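Local coordinates for CRISPR-associated endoribonuclease Cas2 (Thermococcus onnurineus, PDB 5G4D), which probably acts as a magnesium-dependent, single-strand-specific endoribonuclease and pairs with Cas1 in the adaptation step of CRISPR immunity, at residues 11-14 / 15-18; 54-58 / 59-63; 42-45 / 46-50; 30-33 / 34-37. All blocks are in the same frame, centred on the assembly; numbering follows the deposited sequence.

Interaction 1: residues 11-14 / 15-18; sequences DVAV and ERVN
The turn that leads from strand 4-11 into helix 17-25, beside the predicted catalytic magnesium ligand D11, is closed by V12 and A13 meeting R16 and V17. The backbone N of R16 donates to A13 O at 2.9 Å, with an N-H...O angle of 161°. R16 is the N-cap residue of the helix. V12 faces the turn: its CG1 lies 3.6 Å from R16 CB, the two side chains crossing at about a right angle, while V12 CB and V17 CB pack at 4.1 Å. The long R16 side chain bends at chi3 (-69°), which folds its guanidinium back beside the turn. One face of that group lies against the methyl of A13, R16 NH2 coming to 3.2 Å from A13 CB. On the solvent side, E15 turns back at chi2 (88°), so that its OE1 approaches V14 CG1 at 3.4 Å. R16 sends its charge beyond the turn: NE forms a salt bridge with D61 and NH2 one with E60, while A13 N donates to D61 OD1. The turn is thus tied to the loop between helix 42-55 and strand 62-68, next to the D11-S62 backbone pairing of strands 4-11 and 62-68, and D11 OD2 accepts from N33 N of the second subunit.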
loop_
_atom_site.group_PDB
_atom_site.type_symbol
_atom_site.label_atom_id
_atom_site.label_comp_id
_atom_site.label_asym_id
_atom_site.label_seq_id
_atom_site.Cartn_x
_atom_site.Cartn_y
_atom_site.Cartn_z
ATOM N N ASP A 11 9.454 -0.459 0.869
ATOM C CA ASP A 11 10.365 0.606 0.463
ATOM C C ASP A 11 11.750 0.023 0.720
ATOM O O ASP A 11 12.206 0.021 1.866
ATOM C CB ASP A 11 10.089 1.854 1.296
ATOM C CG ASP A 11 10.696 3.094 0.719
ATOM O OD1 ASP A 11 11.736 2.981 0.035
ATOM O OD2 ASP A 11 10.119 4.181 0.959
ATOM N N VAL A 12 12.392 -0.523 -0.316
ATOM C CA VAL A 12 13.616 -1.313 -0.161
ATOM C C VAL A 12 14.676 -0.728 -1.082
ATOM O O VAL A 12 14.363 -0.293 -2.192
ATOM C CB VAL A 12 13.379 -2.802 -0.491
ATOM C CG1 VAL A 12 14.692 -3.596 -0.453
ATOM C CG2 VAL A 12 12.364 -3.421 0.496
ATOM N N ALA A 13 15.929 -0.742 -0.629
ATOM C CA ALA A 13 17.010 -0.166 -1.420
ATOM C C ALA A 13 17.152 -0.892 -2.756
ATOM O O ALA A 13 16.791 -2.061 -2.910
ATOM C CB ALA A 13 18.322 -0.220 -0.640
ATOM N N VAL A 14 17.731 -0.184 -3.733
ATOM C CA VAL A 14 17.785 -0.712 -5.092
ATOM C C VAL A 14 18.545 -2.036 -5.175
ATOM O O VAL A 14 18.255 -2.862 -6.047
ATOM C CB VAL A 14 18.398 0.342 -6.038
ATOM C CG1 VAL A 14 19.846 0.592 -5.687
ATOM C CG2 VAL A 14 18.288 -0.127 -7.457
ATOM N N GLU A 15 19.533 -2.259 -4.302
ATOM C CA GLU A 15 20.302 -3.504 -4.382
ATOM C C GLU A 15 19.489 -4.722 -3.983
ATOM O O GLU A 15 19.902 -5.853 -4.278
ATOM C CB GLU A 15 21.543 -3.458 -3.487
ATOM C CG GLU A 15 22.618 -2.498 -3.913
ATOM C CD GLU A 15 22.405 -1.107 -3.352
ATOM O OE1 GLU A 15 21.280 -0.794 -2.890
ATOM O OE2 GLU A 15 23.375 -0.315 -3.372
ATOM N N ARG A 16 18.363 -4.523 -3.308
ATOM C CA ARG A 16 17.612 -5.622 -2.736
ATOM C C ARG A 16 16.164 -5.680 -3.188
ATOM O O ARG A 16 15.496 -6.690 -2.919
ATOM C CB ARG A 16 17.649 -5.533 -1.203
ATOM C CG ARG A 16 19.052 -5.641 -0.617
ATOM C CD ARG A 16 19.043 -5.533 0.893
ATOM N NE ARG A 16 18.684 -4.200 1.371
ATOM C CZ ARG A 16 19.537 -3.185 1.465
ATOM N NH1 ARG A 16 20.804 -3.348 1.111
ATOM N NH2 ARG A 16 19.136 -2.011 1.930
ATOM N N VAL A 17 15.658 -4.647 -3.864
ATOM C CA VAL A 17 14.216 -4.529 -4.059
ATOM C C VAL A 17 13.700 -5.621 -4.987
ATOM O O VAL A 17 12.632 -6.203 -4.748
ATOM C CB VAL A 17 13.842 -3.120 -4.565
ATOM C CG1 VAL A 17 14.446 -2.828 -5.945
ATOM C CG2 VAL A 17 12.310 -2.957 -4.582
ATOM N N ASN A 18 14.458 -5.954 -6.029
ATOM C CA ASN A 18 13.934 -6.893 -7.007
ATOM C C ASN A 18 13.940 -8.333 -6.495
ATOM O O ASN A 18 13.122 -9.134 -6.956
ATOM C CB ASN A 18 14.693 -6.720 -8.333
ATOM C CG ASN A 18 14.295 -5.419 -9.064
ATOM O OD1 ASN A 18 13.116 -5.201 -9.365
ATOM N ND2 ASN A 18 15.269 -4.543 -9.316
#

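Interaction 2: residues 54-58 / 59-63; sequences DLIDE and DEDSV
I56 and D61 run antiparallel past one another, which lays the D61 carboxylate along the backbone of residues 56-57, its OD2 at 3.5 Å from I56 CB. There OD2 accepts from D57 N at 2.9 Å, a fairly straight bond (166°) that arrives from above the carboxylate plane. D57 answers with its carbonyl: D57 O takes D61 N at 2.8 Å, and E60 N at 3.0 Å. Two amides therefore grip one oxygen and fix the reversal of the chain. The D57 carboxylate swings the other way, CG being anti to the backbone N (chi1 -180°) and beside the carbonyl carbon, where OD1 receives D59 N at 2.9 Å. This side-chain bond to the amide two residues on is the Asx-turn pattern. The D57 and D59 side chains cross at a slant, carboxylate planes 61° apart, and D57 OD1 and D59 OD2 stand 4.2 Å apart. Deeper in, I56 CD1 reaches V63 CG2 at 4.3 Å, at the start of strand 62-68, whose V63 joins a ladder with the second subunit. The loop gathers many acids, and the amides of D57 and D59 probably offset part of the charge on D61 and D57. R16, salt-bridged to both D61 and E60, would further offset it, and is likely to favour the ionised form of these two carboxylates.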
loop_
_atom_site.group_PDB
_atom_site.type_symbol
_atom_site.label_atom_id
_atom_site.label_comp_id
_atom_site.label_asym_id
_atom_site.label_seq_id
_atom_site.Cartn_x
_atom_site.Cartn_y
_atom_site.Cartn_z
ATOM N N ASP A 54 14.928 -12.163 5.678
ATOM C CA ASP A 54 16.177 -12.658 5.112
ATOM C C ASP A 54 16.648 -11.821 3.933
ATOM O O ASP A 54 17.850 -11.794 3.648
ATOM C CB ASP A 54 16.020 -14.119 4.689
ATOM C CG ASP A 54 16.137 -15.075 5.861
ATOM O OD1 ASP A 54 17.042 -14.872 6.698
ATOM O OD2 ASP A 54 15.322 -16.018 5.956
ATOM N N LEU A 55 15.737 -11.127 3.254
ATOM C CA LEU A 55 16.083 -10.397 2.043
ATOM C C LEU A 55 16.323 -8.910 2.269
ATOM O O LEU A 55 16.929 -8.264 1.408
ATOM C CB LEU A 55 14.972 -10.562 0.996
ATOM C CG LEU A 55 14.778 -11.969 0.443
ATOM C CD1 LEU A 55 13.502 -12.033 -0.361
ATOM C CD2 LEU A 55 15.962 -12.351 -0.420
ATOM N N ILE A 56 15.857 -8.338 3.372
ATOM C CA ILE A 56 15.972 -6.908 3.573
ATOM C C ILE A 56 17.105 -6.603 4.543
ATOM O O ILE A 56 17.586 -7.466 5.284
ATOM C CB ILE A 56 14.646 -6.283 4.066
ATOM C CG1 ILE A 56 14.305 -6.759 5.485
ATOM C CG2 ILE A 56 13.526 -6.610 3.090
ATOM C CD1 ILE A 56 13.149 -6.005 6.134
ATOM N N ASP A 57 17.555 -5.351 4.505
ATOM C CA ASP A 57 18.453 -4.774 5.497
ATOM C C ASP A 57 17.583 -3.979 6.460
ATOM O O ASP A 57 17.037 -2.934 6.095
ATOM C CB ASP A 57 19.498 -3.889 4.815
ATOM C CG ASP A 57 20.479 -3.247 5.791
ATOM O OD1 ASP A 57 20.114 -2.937 6.945
ATOM O OD2 ASP A 57 21.636 -3.040 5.378
ATOM N N GLU A 58 17.451 -4.475 7.696
ATOM C CA GLU A 58 16.503 -3.882 8.628
ATOM C C GLU A 58 16.912 -2.495 9.105
ATOM O O GLU A 58 16.082 -1.795 9.689
ATOM C CB GLU A 58 16.286 -4.830 9.812
ATOM C CG GLU A 58 15.413 -6.022 9.444
ATOM C CD GLU A 58 15.351 -7.086 10.529
ATOM O OE1 GLU A 58 14.799 -6.803 11.615
ATOM O OE2 GLU A 58 15.853 -8.211 10.289
ATOM N N ASP A 59 18.148 -2.060 8.848
ATOM C CA ASP A 59 18.538 -0.686 9.147
ATOM C C ASP A 59 18.160 0.304 8.051
ATOM O O ASP A 59 18.158 1.513 8.309
ATOM C CB ASP A 59 20.051 -0.600 9.391
ATOM C CG ASP A 59 20.451 -1.126 10.750
ATOM O OD1 ASP A 59 19.801 -0.744 11.747
ATOM O OD2 ASP A 59 21.410 -1.925 10.818
ATOM N N GLU A 60 17.844 -0.172 6.845
ATOM C CA GLU A 60 17.568 0.689 5.700
ATOM C C GLU A 60 16.149 0.548 5.176
ATOM O O GLU A 60 15.489 1.558 4.896
ATOM C CB GLU A 60 18.546 0.378 4.556
ATOM C CG GLU A 60 20.008 0.591 4.873
ATOM C CD GLU A 60 20.772 1.130 3.676
ATOM O OE1 GLU A 60 20.606 0.575 2.568
ATOM O OE2 GLU A 60 21.531 2.106 3.852
ATOM N N ASP A 61 15.674 -0.682 5.015
ATOM C CA ASP A 61 14.443 -0.961 4.294
ATOM C C ASP A 61 13.244 -0.940 5.233
ATOM O O ASP A 61 13.373 -1.062 6.455
ATOM C CB ASP A 61 14.547 -2.318 3.600
ATOM C CG ASP A 61 15.781 -2.426 2.720
ATOM O OD1 ASP A 61 16.197 -1.391 2.151
ATOM O OD2 ASP A 61 16.330 -3.544 2.588
ATOM N N SER A 62 12.059 -0.770 4.650
ATOM C CA SER A 62 10.838 -0.817 5.444
ATOM C C SER A 62 9.761 -1.591 4.702
ATOM O O SER A 62 9.479 -1.320 3.531
ATOM C CB SER A 62 10.342 0.591 5.790
ATOM O OG SER A 62 9.776 1.239 4.665
ATOM N N VAL A 63 9.165 -2.557 5.391
ATOM C CA VAL A 63 8.023 -3.311 4.892
ATOM C C VAL A 63 6.884 -3.105 5.879
ATOM O O VAL A 63 7.081 -3.245 7.089
ATOM C CB VAL A 63 8.339 -4.811 4.741
ATOM C CG1 VAL A 63 7.158 -5.530 4.123
ATOM C CG2 VAL A 63 9.618 -5.041 3.930
#

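Interaction 3: residues 42-45 / 46-50; sequences LAEF and ERIKA
R47 reaches back along helix 42-55 to A43 and E44, one turn earlier. Its CB lies 3.6 Å from E44 O, and CG stands at the same separation from A43 O. The chain then bends at chi3 (-55°), carrying the guanidinium backward over the helix. NE and CZ pass beside E44 OE1, and at the tip NH1 rests near the A43 methyl and carbonyl. The other terminal nitrogen, NH2, meets E44 OE1 at 2.8 Å in a salt bridge whose hydrogen bond is weak, the N-H...O angle being only 126°. The two side chains cross at about a right angle, with carboxylate and guanidinium planes 58° apart. One face of the guanidinium lies over A43 O and E44 CA. The same carboxylate has a stronger partner in H27, which takes E44 OE2, so the glutamate joins the exposed arginine to the chain near strand 29-32. Beneath, the alpha-helical bonds, N of i+4 to O of i, run regularly: E46 N to L42 O, R47 N to A43 O, I48 N to E44 O at 2.8 Å, and K49 N to F45 O at 2.9 Å. On the next flank E46 OE2 comes to 3.7 Å from F45 CD2, its carboxylate plane perpendicular to the ring. F45 and I48 are buried beneath the helix: F45 packs on M4, V40, I65 and K67, and I48 on I8 and V40, so this face lies over strands 4-11, 35-40 and 62-68. K49 continues to the second subunit, where its NZ forms a salt bridge with E75.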
loop_
_atom_site.group_PDB
_atom_site.type_symbol
_atom_site.label_atom_id
_atom_site.label_comp_id
_atom_site.label_asym_id
_atom_site.label_seq_id
_atom_site.Cartn_x
_atom_site.Cartn_y
_atom_site.Cartn_z
ATOM N N LEU A 42 -1.971 -18.309 8.972
ATOM C CA LEU A 42 -1.035 -17.784 9.962
ATOM C C LEU A 42 0.370 -18.317 9.728
ATOM O O LEU A 42 1.351 -17.577 9.860
ATOM C CB LEU A 42 -1.508 -18.142 11.370
ATOM C CG LEU A 42 -2.024 -16.989 12.227
ATOM C CD1 LEU A 42 -3.072 -16.218 11.477
ATOM C CD2 LEU A 42 -2.572 -17.515 13.544
ATOM N N ALA A 43 0.486 -19.611 9.408
ATOM C CA ALA A 43 1.799 -20.192 9.139
ATOM C C ALA A 43 2.421 -19.597 7.884
ATOM O O ALA A 43 3.638 -19.368 7.834
ATOM C CB ALA A 43 1.686 -21.711 9.008
ATOM N N GLU A 44 1.605 -19.355 6.852
ATOM C CA GLU A 44 2.127 -18.759 5.630
ATOM C C GLU A 44 2.546 -17.315 5.874
ATOM O O GLU A 44 3.573 -16.871 5.350
ATOM C CB GLU A 44 1.091 -18.867 4.504
ATOM C CG GLU A 44 1.388 -18.060 3.238
ATOM C CD GLU A 44 2.371 -18.739 2.299
ATOM O OE1 GLU A 44 3.006 -19.735 2.711
ATOM O OE2 GLU A 44 2.509 -18.276 1.141
ATOM N N PHE A 45 1.790 -16.574 6.695
ATOM C CA PHE A 45 2.240 -15.234 7.062
ATOM C C PHE A 45 3.596 -15.279 7.760
ATOM O O PHE A 45 4.470 -14.448 7.482
ATOM C CB PHE A 45 1.223 -14.520 7.956
ATOM C CG PHE A 45 1.801 -13.310 8.627
ATOM C CD1 PHE A 45 2.054 -12.162 7.895
ATOM C CD2 PHE A 45 2.163 -13.344 9.960
ATOM C CE1 PHE A 45 2.626 -11.052 8.496
ATOM C CE2 PHE A 45 2.736 -12.245 10.566
ATOM C CZ PHE A 45 2.972 -11.098 9.831
ATOM N N GLU A 46 3.800 -16.249 8.660
ATOM C CA GLU A 46 5.089 -16.350 9.341
ATOM C C GLU A 46 6.212 -16.629 8.354
ATOM O O GLU A 46 7.328 -16.123 8.516
ATOM C CB GLU A 46 5.052 -17.443 10.415
ATOM C CG GLU A 46 4.175 -17.112 11.602
ATOM C CD GLU A 46 4.610 -15.849 12.325
ATOM O OE1 GLU A 46 5.827 -15.589 12.413
ATOM O OE2 GLU A 46 3.727 -15.110 12.807
ATOM N N ARG A 47 5.936 -17.442 7.332
ATOM C CA ARG A 47 6.954 -17.765 6.341
ATOM C C ARG A 47 7.232 -16.575 5.435
ATOM O O ARG A 47 8.380 -16.352 5.026
ATOM C CB ARG A 47 6.520 -18.978 5.520
ATOM C CG ARG A 47 6.715 -20.302 6.253
ATOM C CD ARG A 47 6.575 -21.502 5.328
ATOM N NE ARG A 47 5.303 -21.532 4.603
ATOM C CZ ARG A 47 4.146 -21.888 5.152
ATOM N NH1 ARG A 47 4.103 -22.210 6.434
ATOM N NH2 ARG A 47 3.028 -21.905 4.436
ATOM N N ILE A 48 6.192 -15.805 5.103
ATOM C CA ILE A 48 6.398 -14.587 4.324
ATOM C C ILE A 48 7.252 -13.599 5.109
ATOM O O ILE A 48 8.204 -13.015 4.580
ATOM C CB ILE A 48 5.051 -13.963 3.934
ATOM C CG1 ILE A 48 4.340 -14.830 2.894
ATOM C CG2 ILE A 48 5.268 -12.521 3.395
ATOM C CD1 ILE A 48 2.901 -14.381 2.597
ATOM N N LYS A 49 6.896 -13.379 6.375
ATOM C CA LYS A 49 7.678 -12.480 7.220
ATOM C C LYS A 49 9.128 -12.941 7.319
ATOM O O LYS A 49 10.057 -12.135 7.190
ATOM C CB LYS A 49 7.038 -12.384 8.606
ATOM C CG LYS A 49 7.881 -11.638 9.624
ATOM C CD LYS A 49 7.180 -11.564 10.965
ATOM C CE LYS A 49 8.131 -11.076 12.049
ATOM N NZ LYS A 49 7.446 -11.015 13.376
ATOM N N ALA A 50 9.349 -14.243 7.538
ATOM C CA ALA A 50 10.719 -14.743 7.654
ATOM C C ALA A 50 11.479 -14.615 6.337
ATOM O O ALA A 50 12.677 -14.297 6.335
ATOM C CB ALA A 50 10.713 -16.197 8.132
#

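Interaction 4: residues 30-33 / 34-37; sequences WVQN and SVFE
W30 and F36 make the tight part of this hairpin, an offset edge-to-face pair in which the indole turns its edge to the phenyl face. W30 CD1 comes to 3.3 Å from F36 CZ; the five-membered ring and the phenyl have centroids 5.0 Å apart and planes at 77°. F36 CG is anti to the carbonyl carbon (chi1 -72°), which brings its ring back under W30 CA and CB. On the other face of the sheet Q32 and V35 extend alongside each other in the same direction, with Q32 CG 3.9 Å from V35 CG2. At the bulge, V31 puts CG2 on the E37 side chain, 3.4 Å from E37 OE2, and CB against V35 CG1. The looser side is the turn. N33 is exposed, and W30, though pressed on F36, is largely exposed too; a water accepts from both W30 NE1 and S34 N, lying in the indole plane at its edge. V31 N donates to V35 O at 2.9 Å, and V35 N to Q32 O at 3.1 Å. Outside the hairpin, F36 packs on L24 and R25 of helix 17-25, E37 is held by Y5 and R74 as well as by Y66 of the second subunit, and N33 N donates to D11 of that subunit. V31 and Q32 both face V35, a classic beta bulge that shares Q32 and V35 with the type II turn Q32-V35: a bulged, antiparallel hairpin at the edge, within this chain, of the Cas2 ferredoxin-like sheet, with its turn brought to the partner's predicted metal site.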
loop_
_atom_site.group_PDB
_atom_site.type_symbol
_atom_site.label_atom_id
_atom_site.label_comp_id
_atom_site.label_asym_id
_atom_site.label_seq_id
_atom_site.Cartn_x
_atom_site.Cartn_y
_atom_site.Cartn_z
ATOM N N TRP A 30 0.331 -9.444 -7.126
ATOM C CA TRP A 30 1.004 -8.177 -7.379
ATOM C C TRP A 30 -0.031 -7.130 -7.788
ATOM O O TRP A 30 -0.756 -7.321 -8.771
ATOM C CB TRP A 30 2.065 -8.361 -8.463
ATOM C CG TRP A 30 2.826 -7.119 -8.792
ATOM C CD1 TRP A 30 3.953 -6.660 -8.175
ATOM C CD2 TRP A 30 2.528 -6.175 -9.832
ATOM N NE1 TRP A 30 4.377 -5.495 -8.758
ATOM C CE2 TRP A 30 3.518 -5.171 -9.780
ATOM C CE3 TRP A 30 1.520 -6.078 -10.798
ATOM C CZ2 TRP A 30 3.533 -4.087 -10.660
ATOM C CZ3 TRP A 30 1.535 -4.998 -11.674
ATOM C CH2 TRP A 30 2.532 -4.018 -11.593
ATOM N N VAL A 31 -0.118 -6.036 -7.029
ATOM C CA VAL A 31 -1.131 -4.999 -7.267
ATOM C C VAL A 31 -0.588 -3.895 -8.161
ATOM O O VAL A 31 -1.216 -3.501 -9.149
ATOM C CB VAL A 31 -1.625 -4.422 -5.920
ATOM C CG1 VAL A 31 -2.616 -3.257 -6.134
ATOM C CG2 VAL A 31 -2.221 -5.510 -5.046
ATOM N N GLN A 32 0.585 -3.388 -7.821
ATOM C CA GLN A 32 1.306 -2.391 -8.606
ATOM C C GLN A 32 2.713 -2.354 -8.032
ATOM O O GLN A 32 3.080 -3.207 -7.216
ATOM C CB GLN A 32 0.623 -1.024 -8.565
ATOM C CG GLN A 32 0.272 -0.561 -7.167
ATOM C CD GLN A 32 -0.208 0.883 -7.124
ATOM O OE1 GLN A 32 0.373 1.716 -6.424
ATOM N NE2 GLN A 32 -1.271 1.186 -7.870
ATOM N N ASN A 33 3.507 -1.378 -8.458
ATOM C CA ASN A 33 4.875 -1.300 -7.971
ATOM C C ASN A 33 4.905 -1.285 -6.449
ATOM O O ASN A 33 4.284 -0.423 -5.812
ATOM C CB ASN A 33 5.575 -0.062 -8.526
ATOM C CG ASN A 33 7.012 0.012 -8.094
ATOM O OD1 ASN A 33 7.367 0.783 -7.199
ATOM N ND2 ASN A 33 7.851 -0.827 -8.695
ATOM N N SER A 34 5.586 -2.283 -5.888
ATOM C CA SER A 34 5.884 -2.393 -4.458
ATOM C C SER A 34 4.632 -2.601 -3.606
ATOM O O SER A 34 4.633 -2.297 -2.411
ATOM C CB SER A 34 6.672 -1.181 -3.960
ATOM O OG SER A 34 7.763 -0.926 -4.822
ATOM N N VAL A 35 3.567 -3.145 -4.186
ATOM C CA VAL A 35 2.355 -3.468 -3.433
ATOM C C VAL A 35 1.901 -4.875 -3.790
ATOM O O VAL A 35 1.754 -5.196 -4.973
ATOM C CB VAL A 35 1.216 -2.477 -3.723
ATOM C CG1 VAL A 35 -0.014 -2.819 -2.855
ATOM C CG2 VAL A 35 1.690 -1.034 -3.514
ATOM N N PHE A 36 1.626 -5.686 -2.767
ATOM C CA PHE A 36 1.094 -7.038 -2.924
ATOM C C PHE A 36 -0.087 -7.233 -1.981
ATOM O O PHE A 36 -0.198 -6.565 -0.946
ATOM C CB PHE A 36 2.160 -8.127 -2.642
ATOM C CG PHE A 36 3.222 -8.240 -3.710
ATOM C CD1 PHE A 36 4.267 -7.339 -3.764
ATOM C CD2 PHE A 36 3.172 -9.263 -4.651
ATOM C CE1 PHE A 36 5.252 -7.429 -4.759
ATOM C CE2 PHE A 36 4.153 -9.378 -5.650
ATOM C CZ PHE A 36 5.196 -8.465 -5.698
ATOM N N GLU A 37 -0.980 -8.165 -2.329
ATOM C CA GLU A 37 -2.065 -8.498 -1.409
ATOM C C GLU A 37 -2.533 -9.935 -1.632
ATOM O O GLU A 37 -2.297 -10.527 -2.688
ATOM C CB GLU A 37 -3.251 -7.524 -1.540
ATOM C CG GLU A 37 -4.016 -7.594 -2.855
ATOM C CD GLU A 37 -5.245 -6.694 -2.864
ATOM O OE1 GLU A 37 -6.294 -7.124 -2.329
ATOM O OE2 GLU A 37 -5.160 -5.571 -3.403
HETATM O O HOH W 1 6.925 -4.050 -7.950
#

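In the fold
Along the chain the order is interaction 1, 4, 3, 2. Interactions 1 and 2 form one unit, with centres about 9 Å apart, joined by the salt bridge from R16 to D61 and by the D11-S62 pairing, so the loops that leave strand 4-11 and enter strand 62-68 hold each other at one end of the sheet. Interactions 2 and 3, their centres about 16 Å apart, share one helix, 42-55; interaction 3 and interaction 4, with centres about 18 Å apart, lie on opposite sides of the chain's centre. Interaction 4 is the hairpin at the outer strand 29-32. Interactions 2, 3 and 4 all touch the second subunit, and interaction 1 receives that subunit's N33 at D11, so the dimer probably shapes both predicted metal sites.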